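Local coordinates for extracellular solute-binding protein, family 5 (Chelativorans sp., PDB 6WM6), which binds EDTA in the periplasm and probably hands it to an ABC transporter for uptake, at residues A509-S512 / E513-E516; P489-E492 / E493-K497. One frame throughout, in Å; residues are numbered along the deposited sequence.

In the fold
Interactions 1 and 2 are each local contacts within one helix, and their centres lie about 9 Å apart. The first, residues 509-516, belongs to helix 504-521. The second, residues 489-497, belongs to helix 489-499, the preceding helix in the chain. The two helices pack on each other. Ile494 and Ile495 meet Leu511, Glu513 and Ala514, so each helps to cover the other's buried face. Both contacts are partly buried, with three buried residues each. Their polar sides differ. In interaction 1 the acids Asp515 and Glu516 turn to arginines elsewhere in the chain, and a water joins Glu513 to the backbone. In interaction 2 the main charge network is local and lies on exposed residues.

Interaction 1 (A509-S512 / E513-E516); sequences AILS and EADE
Leu511 and Ala514 meet on the buried side of this helical turn, with Leu511 CD1 4.2 Å from Ala514 CB. CG of Leu511 stands anti to the backbone N (chi1 -171°), which carries CD1 onto Ile495 of helix 489-499. The Leu511 side chain also touches Met355 and Phe356. Ala514 rests on Ile494 of the same neighbouring helix. Leu511 O takes two backbone donors: Asp515 N at 3.1 Å, and Ala514 N in a weak, strongly bent bond. This is the middle of helix 504-521, and its bonding is mixed here. Glu516 N reaches Ser512 O at 3.0 Å in regular alpha-helical fashion. Glu513 N instead bonds to Ile510 O at 3.2 Å, an i to i+3 step. Ala514 N, 4.3 Å from Ile510 O, is too far for the usual bond. The helix is looser here. On the solvent side a water donates to Ile510 O at 2.8 Å and to Glu513 OE1 at 2.7 Å, tying the extended, exposed glutamate back to the preceding turn. Glu513 also touches Ile494 and Lys490. Ser512 OG bonds to Ala508 O. Asp515 is buried but well paired, with Arg366, Ser353 and the Val354 amide, while Glu516 spans Arg366 and Arg370.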
ATOM      1  N   ALA A 509      18.991   8.991   5.494  1.00 16.12           N
ATOM      2  CA  ALA A 509      19.753  10.190   5.812  1.00 16.45           C
ATOM      3  C   ALA A 509      19.688  11.173   4.652  1.00 17.83           C
ATOM      4  O   ALA A 509      19.482  12.374   4.853  1.00 20.11           O
ATOM      5  CB  ALA A 509      21.190   9.832   6.155  1.00 17.99           C
ATOM      6  N   ILE A 510      19.842  10.676   3.419  1.00 15.89           N
ATOM      7  CA  ILE A 510      19.778  11.543   2.242  1.00 16.62           C
ATOM      8  C   ILE A 510      18.365  12.092   2.057  1.00 16.46           C
ATOM      9  O   ILE A 510      18.155  13.303   1.879  1.00 17.29           O
ATOM     10  CB  ILE A 510      20.233  10.753   1.008  1.00 17.09           C
ATOM     11  CG1 ILE A 510      21.711  10.329   1.110  1.00 17.93           C
ATOM     12  CG2 ILE A 510      20.000  11.584  -0.262  1.00 17.83           C
ATOM     13  CD1 ILE A 510      22.061   9.198   0.151  1.00 19.65           C
ATOM     14  N   LEU A 511      17.370  11.204   2.096  1.00 15.66           N
ATOM     15  CA  LEU A 511      15.988  11.567   1.796  1.00 15.94           C
ATOM     16  C   LEU A 511      15.405  12.532   2.821  1.00 16.62           C
ATOM     17  O   LEU A 511      14.478  13.297   2.485  1.00 16.62           O
ATOM     18  CB  LEU A 511      15.150  10.294   1.697  1.00 16.29           C
ATOM     19  CG  LEU A 511      13.717  10.454   1.181  1.00 16.67           C
ATOM     20  CD1 LEU A 511      13.719  10.840  -0.273  1.00 17.63           C
ATOM     21  CD2 LEU A 511      12.966   9.153   1.376  1.00 17.23           C
ATOM     22  N   SER A 512      15.934  12.541   4.042  1.00 16.65           N
ATOM     23  CA  SER A 512      15.444  13.467   5.058  1.00 17.47           C
ATOM     24  C   SER A 512      15.432  14.911   4.556  1.00 18.17           C
ATOM     25  O   SER A 512      14.528  15.672   4.903  1.00 17.48           O
ATOM     26  CB  SER A 512      16.291  13.362   6.336  1.00 19.22           C
ATOM     27  OG  SER A 512      16.085  12.115   6.963  1.00 23.96           O
ATOM     28  N   GLU A 513      16.435  15.310   3.762  1.00 16.58           N
ATOM     29  CA  GLU A 513      16.467  16.671   3.234  1.00 17.63           C
ATOM     30  C   GLU A 513      15.272  16.951   2.339  1.00 18.98           C
ATOM     31  O   GLU A 513      14.717  18.066   2.353  1.00 18.89           O
ATOM     32  CB  GLU A 513      17.786  16.912   2.493  1.00 18.48           C
ATOM     33  CG  GLU A 513      17.967  18.367   2.102  1.00 22.30           C
ATOM     34  CD  GLU A 513      19.217  18.640   1.275  1.00 28.62           C
ATOM     35  OE1 GLU A 513      19.991  17.697   0.975  1.00 25.73           O
ATOM     36  OE2 GLU A 513      19.428  19.826   0.915  1.00 28.37           O
ATOM     37  N   ALA A 514      14.853  15.968   1.550  1.00 17.11           N
ATOM     38  CA  ALA A 514      13.679  16.150   0.702  1.00 17.56           C
ATOM     39  C   ALA A 514      12.413  16.250   1.537  1.00 17.02           C
ATOM     40  O   ALA A 514      11.518  17.019   1.206  1.00 17.62           O
ATOM     41  CB  ALA A 514      13.560  15.003  -0.296  1.00 19.28           C
ATOM     42  N   ASP A 515      12.321  15.496   2.627  1.00 17.08           N
ATOM     43  CA  ASP A 515      11.180  15.601   3.526  1.00 17.62           C
ATOM     44  C   ASP A 515      11.083  17.006   4.101  1.00 16.97           C
ATOM     45  O   ASP A 515       9.984  17.580   4.189  1.00 17.86           O
ATOM     46  CB  ASP A 515      11.311  14.546   4.627  1.00 17.03           C
ATOM     47  CG  ASP A 515      10.013  14.199   5.333  1.00 19.19           C
ATOM     48  OD1 ASP A 515       8.893  14.427   4.806  1.00 18.90           O
ATOM     49  OD2 ASP A 515      10.108  13.645   6.448  1.00 18.93           O
ATOM     50  N   GLU A 516      12.218  17.595   4.491  1.00 17.67           N
ATOM     51  CA  GLU A 516      12.221  18.967   5.003  1.00 18.18           C
ATOM     52  C   GLU A 516      11.691  19.929   3.950  1.00 18.53           C
ATOM     53  O   GLU A 516      10.825  20.764   4.233  1.00 17.65           O
ATOM     54  CB  GLU A 516      13.646  19.369   5.423  1.00 20.03           C
ATOM     55  CG  GLU A 516      14.291  18.488   6.501  1.00 18.76           C
ATOM     56  CD  GLU A 516      13.883  18.785   7.921  1.00 25.86           C
ATOM     57  OE1 GLU A 516      13.203  19.793   8.168  1.00 28.42           O
ATOM     58  OE2 GLU A 516      14.280  17.998   8.830  1.00 28.28           O
TER
HETATM   59  O   HOH W   1      20.244  14.999   1.010  1.00 22.40           O

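Interaction 2 (P489-E492 / E493-K497); sequences PKIE and EIIGK
The first turns of helix 489-499 set Ile491, Ile494 and Ile495 on the buried face and Lys490 beside Glu493 on the outer surface. Ile491 and Ile495 lie side by side and point the same way, with Ile491 CG2 3.7 Å from Ile495 CD1. Ile495 also packs on the loop residues Phe475 and Leu476. Ile494 is covered by helix 504-521. Its CD1 folds back to 3.3 Å from Lys490 O, and the Lys490 chain crosses Ile494 at a slant, with Lys490 CG 4.0 Å from Ile494 CD1. The backbone is regular alpha-helix. Glu493 N bonds to Pro489 O at 2.9 Å, and the next three amides reach Lys490 O, Ile491 O and Glu492 O in the same i to i+4 pattern. Just before the helix, Asp488 OD1 accepts the amide of Lys490. The exposed side carries a salt-bridge network centred on the extended Glu493. Lys490 bends at chi2 (56°), which slants its chain across toward Glu493 and the CD1 of Ile494. Its NZ then stands 3.8 Å from Glu493 OE1, a long salt bridge. The other carboxylate oxygen, Glu493 OE2, forms a salt bridge with a weak hydrogen bond from Lys497 NZ at 3.3 Å, one turn on. The shared carboxylate probably offsets the like charges of the two lysines. Glu492 OE2 makes a salt bridge to Arg477.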
ATOM      1  N   PRO A 489      13.201  20.836  -8.539  1.00 23.68           N
ATOM      2  CA  PRO A 489      14.303  19.979  -9.002  1.00 23.78           C
ATOM      3  C   PRO A 489      15.218  19.515  -7.880  1.00 22.42           C
ATOM      4  O   PRO A 489      15.816  18.441  -8.001  1.00 24.61           O
ATOM      5  CB  PRO A 489      15.036  20.855 -10.024  1.00 27.13           C
ATOM      6  CG  PRO A 489      13.987  21.829 -10.492  1.00 31.67           C
ATOM      7  CD  PRO A 489      13.140  22.111  -9.280  1.00 26.87           C
ATOM      8  N   LYS A 490      15.363  20.289  -6.806  1.00 22.09           N
ATOM      9  CA  LYS A 490      16.210  19.855  -5.692  1.00 21.41           C
ATOM     10  C   LYS A 490      15.619  18.644  -4.974  1.00 20.36           C
ATOM     11  O   LYS A 490      16.348  17.705  -4.632  1.00 20.56           O
ATOM     12  CB  LYS A 490      16.423  21.021  -4.726  1.00 24.67           C
ATOM     13  CG  LYS A 490      17.346  20.733  -3.550  1.00 43.26           C
ATOM     14  CD  LYS A 490      18.719  20.249  -3.993  1.00 65.28           C
ATOM     15  CE  LYS A 490      19.678  20.159  -2.809  1.00 74.54           C
ATOM     16  NZ  LYS A 490      21.034  19.685  -3.205  1.00 79.21           N
ATOM     17  N   ILE A 491      14.303  18.641  -4.746  1.00 20.17           N
ATOM     18  CA  ILE A 491      13.652  17.462  -4.181  1.00 19.47           C
ATOM     19  C   ILE A 491      13.896  16.256  -5.069  1.00 19.54           C
ATOM     20  O   ILE A 491      14.203  15.155  -4.580  1.00 18.68           O
ATOM     21  CB  ILE A 491      12.157  17.728  -3.972  1.00 20.52           C
ATOM     22  CG1 ILE A 491      11.965  18.715  -2.810  1.00 21.98           C
ATOM     23  CG2 ILE A 491      11.400  16.402  -3.723  1.00 21.06           C
ATOM     24  CD1 ILE A 491      10.530  19.096  -2.566  1.00 23.03           C
ATOM     25  N   GLU A 492      13.761  16.435  -6.393  1.00 20.02           N
ATOM     26  CA  GLU A 492      13.923  15.306  -7.303  1.00 19.63           C
ATOM     27  C   GLU A 492      15.359  14.788  -7.275  1.00 19.70           C
ATOM     28  O   GLU A 492      15.587  13.577  -7.286  1.00 21.12           O
ATOM     29  CB  GLU A 492      13.504  15.725  -8.718  1.00 21.88           C
ATOM     30  CG  GLU A 492      12.090  16.242  -8.746  1.00 24.90           C
ATOM     31  CD  GLU A 492      11.543  16.439 -10.141  1.00 34.49           C
ATOM     32  OE1 GLU A 492      12.170  15.962 -11.108  1.00 41.16           O
ATOM     33  OE2 GLU A 492      10.476  17.069 -10.254  1.00 25.42           O
ATOM     34  N   GLU A 493      16.331  15.690  -7.227  1.00 20.56           N
ATOM     35  CA  GLU A 493      17.731  15.292  -7.165  1.00 21.21           C
ATOM     36  C   GLU A 493      18.003  14.501  -5.891  1.00 18.60           C
ATOM     37  O   GLU A 493      18.695  13.469  -5.918  1.00 19.81           O
ATOM     38  CB  GLU A 493      18.615  16.531  -7.241  1.00 23.25           C
ATOM     39  CG  GLU A 493      20.100  16.291  -7.003  1.00 42.95           C
ATOM     40  CD  GLU A 493      20.892  17.590  -6.961  1.00 65.18           C
ATOM     41  OE1 GLU A 493      20.270  18.669  -6.835  1.00 66.40           O
ATOM     42  OE2 GLU A 493      22.135  17.532  -7.060  1.00 69.60           O
ATOM     43  N   ILE A 494      17.474  14.970  -4.760  1.00 18.23           N
ATOM     44  CA  ILE A 494      17.677  14.275  -3.498  1.00 16.83           C
ATOM     45  C   ILE A 494      17.064  12.886  -3.534  1.00 17.72           C
ATOM     46  O   ILE A 494      17.687  11.914  -3.084  1.00 18.54           O
ATOM     47  CB  ILE A 494      17.086  15.102  -2.343  1.00 17.57           C
ATOM     48  CG1 ILE A 494      17.868  16.397  -2.120  1.00 19.62           C
ATOM     49  CG2 ILE A 494      17.077  14.270  -1.051  1.00 18.10           C
ATOM     50  CD1 ILE A 494      17.081  17.443  -1.378  1.00 20.06           C
ATOM     51  N   ILE A 495      15.846  12.766  -4.067  1.00 17.52           N
ATOM     52  CA  ILE A 495      15.191  11.465  -4.139  1.00 17.75           C
ATOM     53  C   ILE A 495      16.015  10.505  -4.989  1.00 17.00           C
ATOM     54  O   ILE A 495      16.182   9.335  -4.632  1.00 18.30           O
ATOM     55  CB  ILE A 495      13.742  11.620  -4.656  1.00 18.01           C
ATOM     56  CG1 ILE A 495      12.872  12.310  -3.613  1.00 17.35           C
ATOM     57  CG2 ILE A 495      13.181  10.262  -5.072  1.00 18.77           C
ATOM     58  CD1 ILE A 495      11.497  12.740  -4.116  1.00 19.33           C
ATOM     59  N   GLY A 496      16.591  11.000  -6.085  1.00 18.85           N
ATOM     60  CA  GLY A 496      17.398  10.145  -6.936  1.00 19.23           C
ATOM     61  C   GLY A 496      18.664   9.676  -6.239  1.00 18.49           C
ATOM     62  O   GLY A 496      19.046   8.500  -6.338  1.00 20.65           O
ATOM     63  N   LYS A 497      19.320  10.573  -5.495  1.00 18.66           N
ATOM     64  CA  LYS A 497      20.491  10.156  -4.728  1.00 19.64           C
ATOM     65  C   LYS A 497      20.107   9.150  -3.652  1.00 18.64           C
ATOM     66  O   LYS A 497      20.817   8.168  -3.421  1.00 18.77           O
ATOM     67  CB  LYS A 497      21.170  11.372  -4.097  1.00 21.24           C
ATOM     68  CG  LYS A 497      21.895  12.232  -5.120  1.00 24.47           C
ATOM     69  CD  LYS A 497      22.461  13.497  -4.506  1.00 41.17           C
ATOM     70  CE  LYS A 497      23.215  14.312  -5.548  1.00 57.87           C
ATOM     71  NZ  LYS A 497      23.751  15.578  -4.976  1.00 69.05           N
TER